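Local coordinates for protein transcription initiation factor tfiid subunit 72/90-100 KDA (Encephalitozoon cuniculi, PDB 2J4B) that probably helps regulate RNA polymerase II transcription initiation as the TAF5 subunit of TFIID and SAGA, represented here by its N-terminal NTD2 domain, at residues A[103-107]-A[132-136]; A[14-18]-A[109-114]; A[35-39]-A[71-75]; A[38-42]-A[54-58]; A[74-78]-A[89-93]. One frame throughout, in Å; residues are numbered along the deposited sequence.

Contact 1. Residues A[103-107]-A[132-136]; sequences GRYAF and IKVYV
V134 sets its CG2 methyl over the face of the F107 ring, almost above the centre. This is a CH-pi contact, with CG2 3.6 Å from the F107 ring centroid and 8° off the normal. The two side chains cross at about a right angle, and F107 reaches the strand because its CG is turned opposite the backbone N (chi1 -176°). The other V134 methyl, CG1, packs against the first turn of the helix, 3.7 Å from R104 CA. A looser touch at 4.3 Å joins F107 CD1 to I132 CG2, and R104 brings its CG to within 4.4 Å of V136 CG2. Beyond CG the R104 chain bends, and its guanidinium lies obliquely and loosely near V136 CG1.

Behind these side chains is a parallel beta bridge, with G103 CA and Y135 CA 4.8 Å apart. G103 is both the last residue of strand 98-103 and the N-cap residue of helix 104-116, and the first turn is closed by F107 N donating to G103 O at 3.1 Å. D29 holds G103 N; K133 bonds through its backbone to L100 and M102, and Y135 to M102. The two strands are joined through helices 104-116 and 120-129, a crossover between parallel neighbours. The clear backbone bonds of the strand pair come just before this point, and what joins the two segments at the surface is mainly apolar.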
# COMPACT_ATOMS: atom_id res chain seq x y z
N GLY A 103 -2.34 8.55 14.65
CA GLY A 103 -2.24 8.73 16.08
C GLY A 103 -1.20 7.76 16.62
O GLY A 103 -0.88 6.77 15.97
N ARG A 104 -0.70 8.03 17.82
CA ARG A 104 0.35 7.22 18.42
C ARG A 104 -0.10 5.78 18.69
O ARG A 104 0.69 4.86 18.56
CB ARG A 104 0.82 7.83 19.75
CG ARG A 104 2.24 7.38 20.16
CD ARG A 104 2.41 7.02 21.67
NE ARG A 104 1.61 7.86 22.57
CZ ARG A 104 1.70 7.82 23.90
NH1 ARG A 104 2.56 7.00 24.50
NH2 ARG A 104 0.93 8.62 24.63
N TYR A 105 -1.36 5.59 19.05
CA TYR A 105 -1.86 4.25 19.35
C TYR A 105 -2.04 3.37 18.09
O TYR A 105 -1.56 2.25 18.05
CB TYR A 105 -3.16 4.35 20.13
CG TYR A 105 -3.04 5.11 21.42
CD1 TYR A 105 -2.15 4.71 22.40
CD2 TYR A 105 -3.79 6.26 21.65
CE1 TYR A 105 -2.02 5.41 23.58
CE2 TYR A 105 -3.67 6.97 22.83
CZ TYR A 105 -2.77 6.54 23.78
OH TYR A 105 -2.63 7.24 24.97
N ALA A 106 -2.75 3.87 17.09
CA ALA A 106 -2.91 3.18 15.81
C ALA A 106 -1.55 2.78 15.24
O ALA A 106 -1.36 1.63 14.79
CB ALA A 106 -3.65 4.07 14.81
N PHE A 107 -0.62 3.72 15.25
CA PHE A 107 0.75 3.44 14.85
C PHE A 107 1.30 2.24 15.63
O PHE A 107 1.76 1.27 15.04
CB PHE A 107 1.64 4.67 15.07
CG PHE A 107 3.06 4.49 14.60
CD1 PHE A 107 3.34 4.37 13.25
CD2 PHE A 107 4.11 4.47 15.51
CE1 PHE A 107 4.66 4.23 12.81
CE2 PHE A 107 5.41 4.34 15.09
CZ PHE A 107 5.69 4.21 13.74
N ILE A 132 5.36 8.66 7.53
CA ILE A 132 4.28 8.67 8.52
C ILE A 132 4.57 9.68 9.64
O ILE A 132 5.55 9.55 10.36
CB ILE A 132 4.07 7.27 9.15
CG1 ILE A 132 3.85 6.20 8.06
CG2 ILE A 132 2.90 7.28 10.14
CD1 ILE A 132 3.70 4.74 8.60
N LYS A 133 3.72 10.70 9.76
CA LYS A 133 3.74 11.59 10.89
C LYS A 133 2.93 11.04 12.05
O LYS A 133 1.70 10.94 11.95
CB LYS A 133 3.19 12.95 10.51
CG LYS A 133 3.12 13.90 11.71
CD LYS A 133 2.77 15.30 11.29
CE LYS A 133 2.12 16.03 12.42
NZ LYS A 133 2.89 15.86 13.67
N VAL A 134 3.60 10.69 13.15
CA VAL A 134 2.92 10.06 14.30
C VAL A 134 2.54 11.14 15.29
O VAL A 134 3.41 11.73 15.93
CB VAL A 134 3.81 8.98 14.97
CG1 VAL A 134 3.12 8.37 16.19
CG2 VAL A 134 4.20 7.90 13.97
N TYR A 135 1.24 11.43 15.39
CA TYR A 135 0.75 12.46 16.31
C TYR A 135 0.82 11.91 17.71
O TYR A 135 0.26 10.85 17.98
CB TYR A 135 -0.69 12.91 16.02
CG TYR A 135 -1.17 13.85 17.11
CD1 TYR A 135 -0.80 15.20 17.11
CD2 TYR A 135 -1.89 13.38 18.19
CE1 TYR A 135 -1.19 16.04 18.14
CE2 TYR A 135 -2.28 14.22 19.23
CZ TYR A 135 -1.92 15.53 19.20
OH TYR A 135 -2.31 16.35 20.23
N VAL A 136 1.49 12.66 18.59
CA VAL A 136 1.71 12.22 19.97
C VAL A 136 0.97 13.11 20.95
O VAL A 136 1.01 14.34 20.84
CB VAL A 136 3.20 12.28 20.35
CG1 VAL A 136 3.38 11.91 21.81
CG2 VAL A 136 4.00 11.37 19.46

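Contact 2. Residues A[14-18]-A[109-114]; sequences SLKTW and LLINFL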
# COMPACT_ATOMS: atom_id res chain seq x y z
N SER A 14 -3.89 -10.04 4.66
CA SER A 14 -3.80 -10.31 6.09
C SER A 14 -3.78 -9.00 6.91
O SER A 14 -4.37 -8.92 8.00
CB SER A 14 -2.57 -11.17 6.38
OG SER A 14 -1.97 -10.83 7.61
N LEU A 15 -3.11 -7.98 6.38
CA LEU A 15 -3.19 -6.63 6.93
C LEU A 15 -4.59 -6.06 6.77
O LEU A 15 -5.18 -5.57 7.72
CB LEU A 15 -2.19 -5.72 6.24
CG LEU A 15 -2.26 -4.24 6.63
CD1 LEU A 15 -2.06 -4.03 8.13
CD2 LEU A 15 -1.24 -3.46 5.81
N LYS A 16 -5.13 -6.12 5.56
CA LYS A 16 -6.49 -5.66 5.31
C LYS A 16 -7.50 -6.26 6.29
O LYS A 16 -8.34 -5.55 6.82
CB LYS A 16 -6.89 -5.99 3.88
CG LYS A 16 -8.27 -5.49 3.48
CD LYS A 16 -8.60 -5.88 2.04
CE LYS A 16 -10.08 -5.82 1.79
NZ LYS A 16 -10.44 -6.42 0.48
N THR A 17 -7.40 -7.56 6.53
CA THR A 17 -8.34 -8.26 7.39
C THR A 17 -8.20 -7.85 8.86
O THR A 17 -9.18 -7.83 9.62
CB THR A 17 -8.16 -9.79 7.27
OG1 THR A 17 -8.23 -10.17 5.88
CG2 THR A 17 -9.20 -10.53 8.07
N TRP A 18 -6.96 -7.54 9.25
CA TRP A 18 -6.68 -7.10 10.61
C TRP A 18 -7.25 -5.71 10.83
O TRP A 18 -7.95 -5.46 11.81
CB TRP A 18 -5.17 -7.12 10.86
CG TRP A 18 -4.76 -6.60 12.19
CD1 TRP A 18 -4.76 -7.27 13.38
CD2 TRP A 18 -4.25 -5.28 12.48
NE1 TRP A 18 -4.29 -6.46 14.38
CE2 TRP A 18 -3.97 -5.23 13.86
CE3 TRP A 18 -4.00 -4.15 11.69
CZ2 TRP A 18 -3.46 -4.08 14.48
CZ3 TRP A 18 -3.49 -3.01 12.30
CH2 TRP A 18 -3.23 -2.99 13.69
N LEU A 109 -0.16 -0.14 17.50
CA LEU A 109 -0.86 -1.36 17.12
C LEU A 109 -0.37 -1.86 15.76
O LEU A 109 -0.12 -3.07 15.60
CB LEU A 109 -2.38 -1.15 17.12
CG LEU A 109 -2.95 -1.05 18.55
CD1 LEU A 109 -4.35 -0.43 18.56
CD2 LEU A 109 -2.95 -2.42 19.26
N LEU A 110 -0.22 -0.95 14.80
CA LEU A 110 0.15 -1.30 13.42
C LEU A 110 1.51 -1.95 13.31
O LEU A 110 1.68 -2.90 12.55
CB LEU A 110 0.11 -0.06 12.50
CG LEU A 110 0.66 -0.23 11.07
CD1 LEU A 110 -0.26 -1.16 10.21
CD2 LEU A 110 0.84 1.10 10.41
N ILE A 111 2.49 -1.45 14.05
CA ILE A 111 3.87 -1.96 13.94
C ILE A 111 4.03 -3.25 14.72
O ILE A 111 4.74 -4.16 14.30
CB ILE A 111 4.94 -0.94 14.41
CG1 ILE A 111 4.75 0.42 13.74
CG2 ILE A 111 6.33 -1.46 14.08
CD1 ILE A 111 5.05 0.43 12.29
N ASN A 112 3.36 -3.32 15.87
CA ASN A 112 3.26 -4.56 16.64
C ASN A 112 2.71 -5.66 15.75
O ASN A 112 3.25 -6.76 15.70
CB ASN A 112 2.35 -4.37 17.86
CG ASN A 112 2.95 -3.46 18.93
OD1 ASN A 112 4.14 -3.17 18.93
ND2 ASN A 112 2.12 -3.02 19.86
N PHE A 113 1.64 -5.37 15.03
CA PHE A 113 1.04 -6.37 14.14
C PHE A 113 1.99 -6.84 13.03
O PHE A 113 2.13 -8.04 12.79
CB PHE A 113 -0.25 -5.83 13.50
CG PHE A 113 -0.85 -6.77 12.54
CD1 PHE A 113 -1.47 -7.92 12.97
CD2 PHE A 113 -0.76 -6.54 11.19
CE1 PHE A 113 -2.00 -8.81 12.08
CE2 PHE A 113 -1.28 -7.44 10.29
CZ PHE A 113 -1.91 -8.55 10.73
N LEU A 114 2.65 -5.90 12.37
CA LEU A 114 3.59 -6.25 11.29
C LEU A 114 4.83 -7.00 11.81
O LEU A 114 5.30 -7.94 11.17
CB LEU A 114 4.02 -5.00 10.53
CG LEU A 114 2.91 -4.17 9.90
CD1 LEU A 114 3.45 -2.78 9.53
CD2 LEU A 114 2.31 -4.89 8.69
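The stack of W18 on F113 is the centre of a helix-helix packing in the largely helical NTD2 domain, where helices 8-21 and 104-116 run in roughly opposing directions. Their short segments make an angle of 139° and approach to 11.6 Å, a separation spanned chiefly by the two rings. The W18 five-membered ring and the F113 ring lie face to face, centroids 3.8 Å apart and planes 13° from parallel. Contact is tightest where W18 CD1 meets F113 CD1 at 3.4 Å.

The side chains enter from the two helices in opposite directions and slide past each other, which lets each CB cover the partner's ring: W18 CB lies 3.9 Å from the F113 centroid, and F113 CB lies equally far from the centroid of the W18 six-membered ring. Both residues hold CG on the far side from the backbone N (chi1 176° in each), the torsion that sends the rings straight across. At the indole edge L109 CB sits in the ring plane, 4.0 Å from W18 CH2. To one side of the stack, L15 CD1 meets L110 CD1 at 4.0 Å and also touches F113 and L114.

Around this pair of helices, L30 of helix 24-30 packs on both W18 and L110, while L34 and L37 of helix 34-47 and I122 of helix 120-129 close over L15. L119, in the loop leading to helix 120-129, covers F113 and L114.

Contact 3. Residues A[35-39]-A[71-75]; sequences YPLFI and EIKQF
The F75 ring receives I39 over one face and the hydroxyl of Y35 at its edge. I39 crosses the ring at about a right angle: its CG2 lies over the face, and the tip of its other branch, CD1, comes to 3.5 Å from F75 CD2. In the plane of the same ring, Y35 OH lies 3.3 Å from F75 CE2. The Y35 ring has an edge contact of its own, for I72 CD1 sits near its plane, 3.6 Å from Y35 CE1. That methyl also reaches the F38 ring at a slant, 4.0 Å from CE2, and so touches two aromatics of one helix.

The segments belong to helices 34-47 and 69-75 of the NTD2 helical bundle and run nearly parallel, 7° apart, with axes separated by 12.5 Å. Long side chains span this distance. Y35 does so by holding CG opposite its backbone N (chi1 174°), which carries the hydroxyl past I72 as far as the first side-chain carbon of E71, with Y35 OH 3.4 Å from E71 CB. E71 touches through this CB, while its carboxylate turns away.

I72 and F75 also rest on F58 of helix 51-61, F43 meets the F75 ring steeply, and F93 of helix 88-95 packs on I39. H65 joins F38 edge-to-face, while E71 has a long, weak ion pair with K68.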
# COMPACT_ATOMS: atom_id res chain seq x y z
N TYR A 35 -3.79 2.04 0.43
CA TYR A 35 -3.72 2.57 -0.93
C TYR A 35 -2.31 2.60 -1.50
O TYR A 35 -2.07 2.04 -2.58
CB TYR A 35 -4.33 3.97 -1.05
CG TYR A 35 -4.14 4.57 -2.44
CD1 TYR A 35 -4.69 3.97 -3.56
CD2 TYR A 35 -3.39 5.71 -2.63
CE1 TYR A 35 -4.52 4.50 -4.81
CE2 TYR A 35 -3.22 6.26 -3.88
CZ TYR A 35 -3.79 5.66 -4.97
OH TYR A 35 -3.62 6.19 -6.24
N PRO A 36 -1.38 3.29 -0.81
CA PRO A 36 0.03 3.27 -1.24
C PRO A 36 0.63 1.87 -1.22
O PRO A 36 1.38 1.53 -2.12
CB PRO A 36 0.73 4.19 -0.23
CG PRO A 36 -0.20 4.28 0.92
CD PRO A 36 -1.56 4.14 0.38
N LEU A 37 0.30 1.06 -0.24
CA LEU A 37 0.77 -0.32 -0.22
C LEU A 37 0.29 -1.09 -1.46
O LEU A 37 1.05 -1.83 -2.09
CB LEU A 37 0.27 -1.02 1.03
CG LEU A 37 0.64 -2.51 1.15
CD1 LEU A 37 2.13 -2.80 0.81
CD2 LEU A 37 0.27 -2.98 2.59
N PHE A 38 -0.99 -0.91 -1.79
CA PHE A 38 -1.63 -1.50 -2.96
C PHE A 38 -0.94 -1.18 -4.28
O PHE A 38 -0.61 -2.06 -5.06
CB PHE A 38 -3.08 -1.01 -3.02
CG PHE A 38 -3.79 -1.32 -4.30
CD1 PHE A 38 -4.29 -2.59 -4.54
CD2 PHE A 38 -4.01 -0.33 -5.24
CE1 PHE A 38 -5.00 -2.86 -5.71
CE2 PHE A 38 -4.73 -0.58 -6.41
CZ PHE A 38 -5.22 -1.85 -6.64
N ILE A 39 -0.72 0.10 -4.53
CA ILE A 39 -0.04 0.54 -5.74
C ILE A 39 1.35 -0.07 -5.74
O ILE A 39 1.81 -0.60 -6.75
CB ILE A 39 0.06 2.08 -5.81
CG1 ILE A 39 -1.33 2.69 -6.01
CG2 ILE A 39 0.99 2.52 -6.94
CD1 ILE A 39 -2.08 2.17 -7.23
N GLU A 71 -7.46 8.29 -9.57
CA GLU A 71 -6.05 7.92 -9.66
C GLU A 71 -5.89 6.44 -10.02
O GLU A 71 -5.00 6.06 -10.78
CB GLU A 71 -5.32 8.21 -8.35
CG GLU A 71 -5.18 9.70 -8.03
CD GLU A 71 -6.51 10.38 -7.74
OE1 GLU A 71 -7.13 10.07 -6.70
OE2 GLU A 71 -6.93 11.24 -8.54
N ILE A 72 -6.77 5.61 -9.46
CA ILE A 72 -6.83 4.20 -9.83
C ILE A 72 -6.93 4.02 -11.35
O ILE A 72 -6.20 3.23 -11.93
CB ILE A 72 -8.03 3.48 -9.17
CG1 ILE A 72 -7.91 3.52 -7.64
CG2 ILE A 72 -8.13 2.04 -9.65
CD1 ILE A 72 -6.69 2.82 -7.10
N LYS A 73 -7.82 4.77 -11.99
CA LYS A 73 -8.00 4.64 -13.44
C LYS A 73 -6.82 5.18 -14.24
O LYS A 73 -6.64 4.81 -15.39
CB LYS A 73 -9.30 5.32 -13.89
CG LYS A 73 -9.67 5.00 -15.34
CD LYS A 73 -10.92 5.75 -15.79
CE LYS A 73 -11.21 5.47 -17.25
NZ LYS A 73 -10.01 5.71 -18.11
N GLN A 74 -6.01 6.05 -13.64
CA GLN A 74 -4.74 6.42 -14.27
C GLN A 74 -3.78 5.23 -14.29
O GLN A 74 -3.11 4.97 -15.29
CB GLN A 74 -4.09 7.61 -13.56
CG GLN A 74 -4.43 8.98 -14.15
CD GLN A 74 -3.61 10.10 -13.51
OE1 GLN A 74 -3.87 10.51 -12.38
NE2 GLN A 74 -2.60 10.58 -14.23
N PHE A 75 -3.74 4.48 -13.19
CA PHE A 75 -2.84 3.32 -13.08
C PHE A 75 -3.34 2.10 -13.85
O PHE A 75 -2.55 1.27 -14.27
CB PHE A 75 -2.64 2.93 -11.63
CG PHE A 75 -1.93 3.96 -10.81
CD1 PHE A 75 -0.63 4.30 -11.08
CD2 PHE A 75 -2.56 4.55 -9.74
CE1 PHE A 75 0.02 5.24 -10.29
CE2 PHE A 75 -1.91 5.47 -8.98
CZ PHE A 75 -0.62 5.82 -9.25

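Contact 4. Residues A[38-42]-A[54-58]; sequences FIHIY and AKEFF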
# COMPACT_ATOMS: atom_id res chain seq x y z
N PHE A 38 -0.99 -0.91 -1.79
CA PHE A 38 -1.63 -1.50 -2.96
C PHE A 38 -0.94 -1.18 -4.28
O PHE A 38 -0.61 -2.06 -5.06
CB PHE A 38 -3.08 -1.01 -3.02
CG PHE A 38 -3.79 -1.32 -4.30
CD1 PHE A 38 -4.29 -2.59 -4.54
CD2 PHE A 38 -4.01 -0.33 -5.24
CE1 PHE A 38 -5.00 -2.86 -5.71
CE2 PHE A 38 -4.73 -0.58 -6.41
CZ PHE A 38 -5.22 -1.85 -6.64
N ILE A 39 -0.72 0.10 -4.53
CA ILE A 39 -0.04 0.54 -5.74
C ILE A 39 1.35 -0.07 -5.74
O ILE A 39 1.81 -0.60 -6.75
CB ILE A 39 0.06 2.08 -5.81
CG1 ILE A 39 -1.33 2.69 -6.01
CG2 ILE A 39 0.99 2.52 -6.94
CD1 ILE A 39 -2.08 2.17 -7.23
N HIS A 40 2.01 -0.01 -4.59
CA HIS A 40 3.38 -0.49 -4.50
C HIS A 40 3.50 -1.97 -4.82
O HIS A 40 4.48 -2.39 -5.43
CB HIS A 40 3.99 -0.16 -3.13
CG HIS A 40 4.66 1.17 -3.09
ND1 HIS A 40 5.73 1.49 -3.89
CD2 HIS A 40 4.41 2.27 -2.34
CE1 HIS A 40 6.11 2.73 -3.64
NE2 HIS A 40 5.33 3.22 -2.70
N ILE A 41 2.54 -2.76 -4.38
CA ILE A 41 2.49 -4.19 -4.76
C ILE A 41 2.29 -4.38 -6.28
O ILE A 41 2.96 -5.19 -6.91
CB ILE A 41 1.39 -4.93 -3.97
CG1 ILE A 41 1.79 -4.98 -2.47
CG2 ILE A 41 1.17 -6.33 -4.53
CD1 ILE A 41 0.67 -5.41 -1.55
N TYR A 42 1.36 -3.62 -6.84
CA TYR A 42 1.12 -3.59 -8.27
C TYR A 42 2.38 -3.25 -9.07
O TYR A 42 2.72 -3.94 -10.02
CB TYR A 42 0.05 -2.56 -8.55
CG TYR A 42 -0.42 -2.46 -9.98
CD1 TYR A 42 -1.11 -3.52 -10.58
CD2 TYR A 42 -0.24 -1.29 -10.71
CE1 TYR A 42 -1.57 -3.43 -11.88
CE2 TYR A 42 -0.70 -1.19 -12.03
CZ TYR A 42 -1.37 -2.27 -12.60
OH TYR A 42 -1.84 -2.19 -13.89
N ALA A 54 -0.20 -9.10 -11.78
CA ALA A 54 -0.37 -7.69 -11.42
C ALA A 54 -1.77 -7.20 -11.74
O ALA A 54 -2.40 -6.55 -10.92
CB ALA A 54 0.67 -6.83 -12.12
N LYS A 55 -2.27 -7.54 -12.92
CA LYS A 55 -3.60 -7.10 -13.34
C LYS A 55 -4.71 -7.74 -12.52
O LYS A 55 -5.71 -7.09 -12.22
CB LYS A 55 -3.82 -7.38 -14.83
CG LYS A 55 -2.86 -6.62 -15.75
CD LYS A 55 -3.25 -6.79 -17.22
CE LYS A 55 -3.09 -8.20 -17.70
NZ LYS A 55 -4.08 -8.47 -18.78
N GLU A 56 -4.53 -9.00 -12.14
CA GLU A 56 -5.49 -9.68 -11.26
C GLU A 56 -5.57 -9.04 -9.87
O GLU A 56 -6.65 -8.88 -9.31
CB GLU A 56 -5.14 -11.16 -11.10
CG GLU A 56 -4.91 -11.92 -12.39
CD GLU A 56 -5.18 -13.41 -12.26
OE1 GLU A 56 -5.42 -13.87 -11.11
OE2 GLU A 56 -5.17 -14.11 -13.31
N PHE A 57 -4.41 -8.70 -9.31
CA PHE A 57 -4.34 -8.12 -7.97
C PHE A 57 -4.99 -6.74 -7.95
O PHE A 57 -5.79 -6.42 -7.08
CB PHE A 57 -2.88 -8.02 -7.51
CG PHE A 57 -2.70 -7.20 -6.26
CD1 PHE A 57 -2.90 -7.76 -5.01
CD2 PHE A 57 -2.35 -5.86 -6.34
CE1 PHE A 57 -2.74 -7.00 -3.85
CE2 PHE A 57 -2.20 -5.09 -5.20
CZ PHE A 57 -2.39 -5.67 -3.95
N PHE A 58 -4.61 -5.93 -8.92
CA PHE A 58 -5.16 -4.60 -9.10
C PHE A 58 -6.69 -4.65 -9.19
O PHE A 58 -7.40 -4.01 -8.41
CB PHE A 58 -4.57 -4.00 -10.38
CG PHE A 58 -4.86 -2.55 -10.56
CD1 PHE A 58 -4.04 -1.59 -10.00
CD2 PHE A 58 -5.95 -2.14 -11.29
CE1 PHE A 58 -4.31 -0.24 -10.17
CE2 PHE A 58 -6.22 -0.80 -11.46
CZ PHE A 58 -5.40 0.14 -10.90
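Four rings, those of F38, Y42, F57 and F58, gather into a buried aromatic cluster in which no pair across the contact forms a true stack. The cluster joins the two arms of an antiparallel helical hairpin, helices 34-47 and 51-61, whose segments run 165° apart with axes 9.8 Å from each other. Y42 and F58 have the shortest centroid separation of the ring pairs, 4.4 Å. F58 CD1 stands 3.4 Å above the plane of the Y42 ring, over its centre, but the ring planes are inclined by 40°, and F58 CB also presses on Y42 CE1.

F57, the residue before F58 on the same helix, has its CG swung opposite the backbone N and slides past F38 in the reverse direction. The F38 and F57 rings are near parallel, 30° apart, yet so displaced, with centroids 5.2 Å apart, that they barely overlap. I41 CG2 lies over one F57 face, toward its rim, 3.8 Å from the ring centroid in a CH-pi contact. The backbones come closest where A54, with only a methyl side chain, faces Y42: their CA atoms are 5.4 Å apart.

Helix 8-21 extends the cluster through Y12, which meets the F57 ring edge-to-face, and the Y42 hydroxyl makes a weak hydrogen bond to I78 O. Two carbonyl oxygens lie in ring planes, where the slightly positive C-H rims suit them. F58 O is 3.5 Å from F38 CZ, and A54 O, which also accepts from F58 N within the helix, is 3.3 Å from Y42 CD1.

Contact 5. Residues A[74-78]-A[89-93]; sequences QFESI and FAYTF
Q74 lays its side chain, from CB to NE2, across one face of the F89 ring, at the point where helix 69-75 gives way to a turn and packs against helix 88-95 in the NTD2 helical domain. Its CB comes first, near the CZ and CE1 rim, in a CH-pi contact 3.8 Å from the F89 ring centroid. CG stands further in, 4.1 Å from F89 CZ, and CD then lies 3.9 Å from F89 CD2. At the tip, NE2 ends above the CD2 side of the same face, offset toward the rim, with the amide plane inclined to the ring.

F89 is turned to receive it because its CG sits between the backbone N and the carbonyl carbon (chi1 77°), the crowded position. The opposite face of the ring has A90 CB above it, near the rim. F89 also directs an edge at the face of F75 in an offset edge-to-face pair, centroids 4.9 Å apart and planes at 60°, though the fine fit of this pair is doubtful. F75 in turn points its own edge at the face of F93, centroids 5.9 Å apart and planes at 79°, so the three phenylalanines form an aromatic cluster.

I78 comes to the same place from the end of the turn, its CD1 packing against both F89 and A90. It also touches H83 and I84 of helix 81-86. A type I turn from F75 to I78 brings this isoleucine into position, closed by I78 N donating to F75 O at 2.8 Å.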
# COMPACT_ATOMS: atom_id res chain seq x y z
N GLN A 74 -6.01 6.05 -13.64
CA GLN A 74 -4.74 6.42 -14.27
C GLN A 74 -3.78 5.23 -14.29
O GLN A 74 -3.11 4.97 -15.29
CB GLN A 74 -4.09 7.61 -13.56
CG GLN A 74 -4.43 8.98 -14.15
CD GLN A 74 -3.61 10.10 -13.51
OE1 GLN A 74 -3.87 10.51 -12.38
NE2 GLN A 74 -2.60 10.58 -14.23
N PHE A 75 -3.74 4.48 -13.19
CA PHE A 75 -2.84 3.32 -13.08
C PHE A 75 -3.34 2.10 -13.85
O PHE A 75 -2.55 1.27 -14.27
CB PHE A 75 -2.64 2.93 -11.63
CG PHE A 75 -1.93 3.96 -10.81
CD1 PHE A 75 -0.63 4.30 -11.08
CD2 PHE A 75 -2.56 4.55 -9.74
CE1 PHE A 75 0.02 5.24 -10.29
CE2 PHE A 75 -1.91 5.47 -8.98
CZ PHE A 75 -0.62 5.82 -9.25
N GLU A 76 -4.65 1.98 -14.01
CA GLU A 76 -5.24 0.88 -14.78
C GLU A 76 -4.51 0.60 -16.10
O GLU A 76 -4.36 -0.56 -16.49
CB GLU A 76 -6.72 1.18 -15.04
CG GLU A 76 -7.35 0.40 -16.17
CD GLU A 76 -8.63 1.03 -16.66
OE1 GLU A 76 -9.58 1.16 -15.84
OE2 GLU A 76 -8.70 1.40 -17.85
N SER A 77 -4.07 1.65 -16.79
CA SER A 77 -3.43 1.52 -18.10
C SER A 77 -1.93 1.27 -18.02
O SER A 77 -1.27 1.17 -19.05
CB SER A 77 -3.67 2.78 -18.96
OG SER A 77 -2.70 3.80 -18.71
N ILE A 78 -1.39 1.18 -16.81
CA ILE A 78 0.04 0.95 -16.60
C ILE A 78 0.33 -0.53 -16.33
O ILE A 78 0.15 -0.98 -15.20
CB ILE A 78 0.53 1.76 -15.40
CG1 ILE A 78 0.36 3.25 -15.67
CG2 ILE A 78 2.01 1.46 -15.08
CD1 ILE A 78 0.69 4.10 -14.48
N PHE A 89 3.11 10.43 -13.19
CA PHE A 89 2.33 10.18 -12.00
C PHE A 89 2.71 8.78 -11.45
O PHE A 89 2.73 8.58 -10.25
CB PHE A 89 0.83 10.31 -12.25
CG PHE A 89 0.24 9.14 -12.96
CD1 PHE A 89 -0.14 8.01 -12.25
CD2 PHE A 89 0.07 9.16 -14.33
CE1 PHE A 89 -0.67 6.92 -12.91
CE2 PHE A 89 -0.46 8.08 -15.00
CZ PHE A 89 -0.83 6.95 -14.30
N ALA A 90 3.04 7.83 -12.33
CA ALA A 90 3.46 6.49 -11.91
C ALA A 90 4.92 6.47 -11.42
O ALA A 90 5.23 5.78 -10.44
CB ALA A 90 3.27 5.48 -13.01
N TYR A 91 5.79 7.20 -12.11
CA TYR A 91 7.20 7.28 -11.76
C TYR A 91 7.38 7.99 -10.45
O TYR A 91 8.10 7.52 -9.57
CB TYR A 91 7.98 8.03 -12.85
CG TYR A 91 9.49 8.03 -12.66
CD1 TYR A 91 10.26 6.94 -13.04
CD2 TYR A 91 10.14 9.12 -12.12
CE1 TYR A 91 11.63 6.94 -12.88
CE2 TYR A 91 11.52 9.14 -11.95
CZ TYR A 91 12.26 8.06 -12.33
OH TYR A 91 13.62 8.09 -12.15
N THR A 92 6.71 9.13 -10.31
CA THR A 92 6.78 9.91 -9.09
C THR A 92 6.30 9.10 -7.90
O THR A 92 6.91 9.13 -6.84
CB THR A 92 5.95 11.18 -9.19
OG1 THR A 92 6.58 12.08 -10.10
CG2 THR A 92 5.84 11.86 -7.83
N PHE A 93 5.23 8.35 -8.10
CA PHE A 93 4.70 7.54 -7.03
C PHE A 93 5.71 6.45 -6.60
O PHE A 93 5.85 6.15 -5.41
CB PHE A 93 3.37 6.91 -7.42
CG PHE A 93 2.63 6.33 -6.25
CD1 PHE A 93 3.06 5.15 -5.68
CD2 PHE A 93 1.55 6.99 -5.70
CE1 PHE A 93 2.42 4.63 -4.58
CE2 PHE A 93 0.89 6.47 -4.60
CZ PHE A 93 1.33 5.29 -4.05

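Overall arrangement
Contacts 3, 4 and 5 form one continuous packed region, with centres 7 to 11 Å apart: contacts 3 and 4 share F38 and I39 on helix 34-47, and contacts 3 and 5 share Q74 and F75 on helix 69-75. The centre of contact 2 lies 19 to 26 Å from theirs; its segments bracket all three in sequence and touch contact 3 where L15 CD2 meets L37 CD2 at 3.6 Å. Contact 1, which brings in the C-terminal strand, shares helix 104-116 with contact 2, 14 Å away between centres, and their segments alternate along the chain. The first helix, packed against helix 104-116, thus joins the helical packing of contacts 3 to 5 to a two-strand parallel sheet.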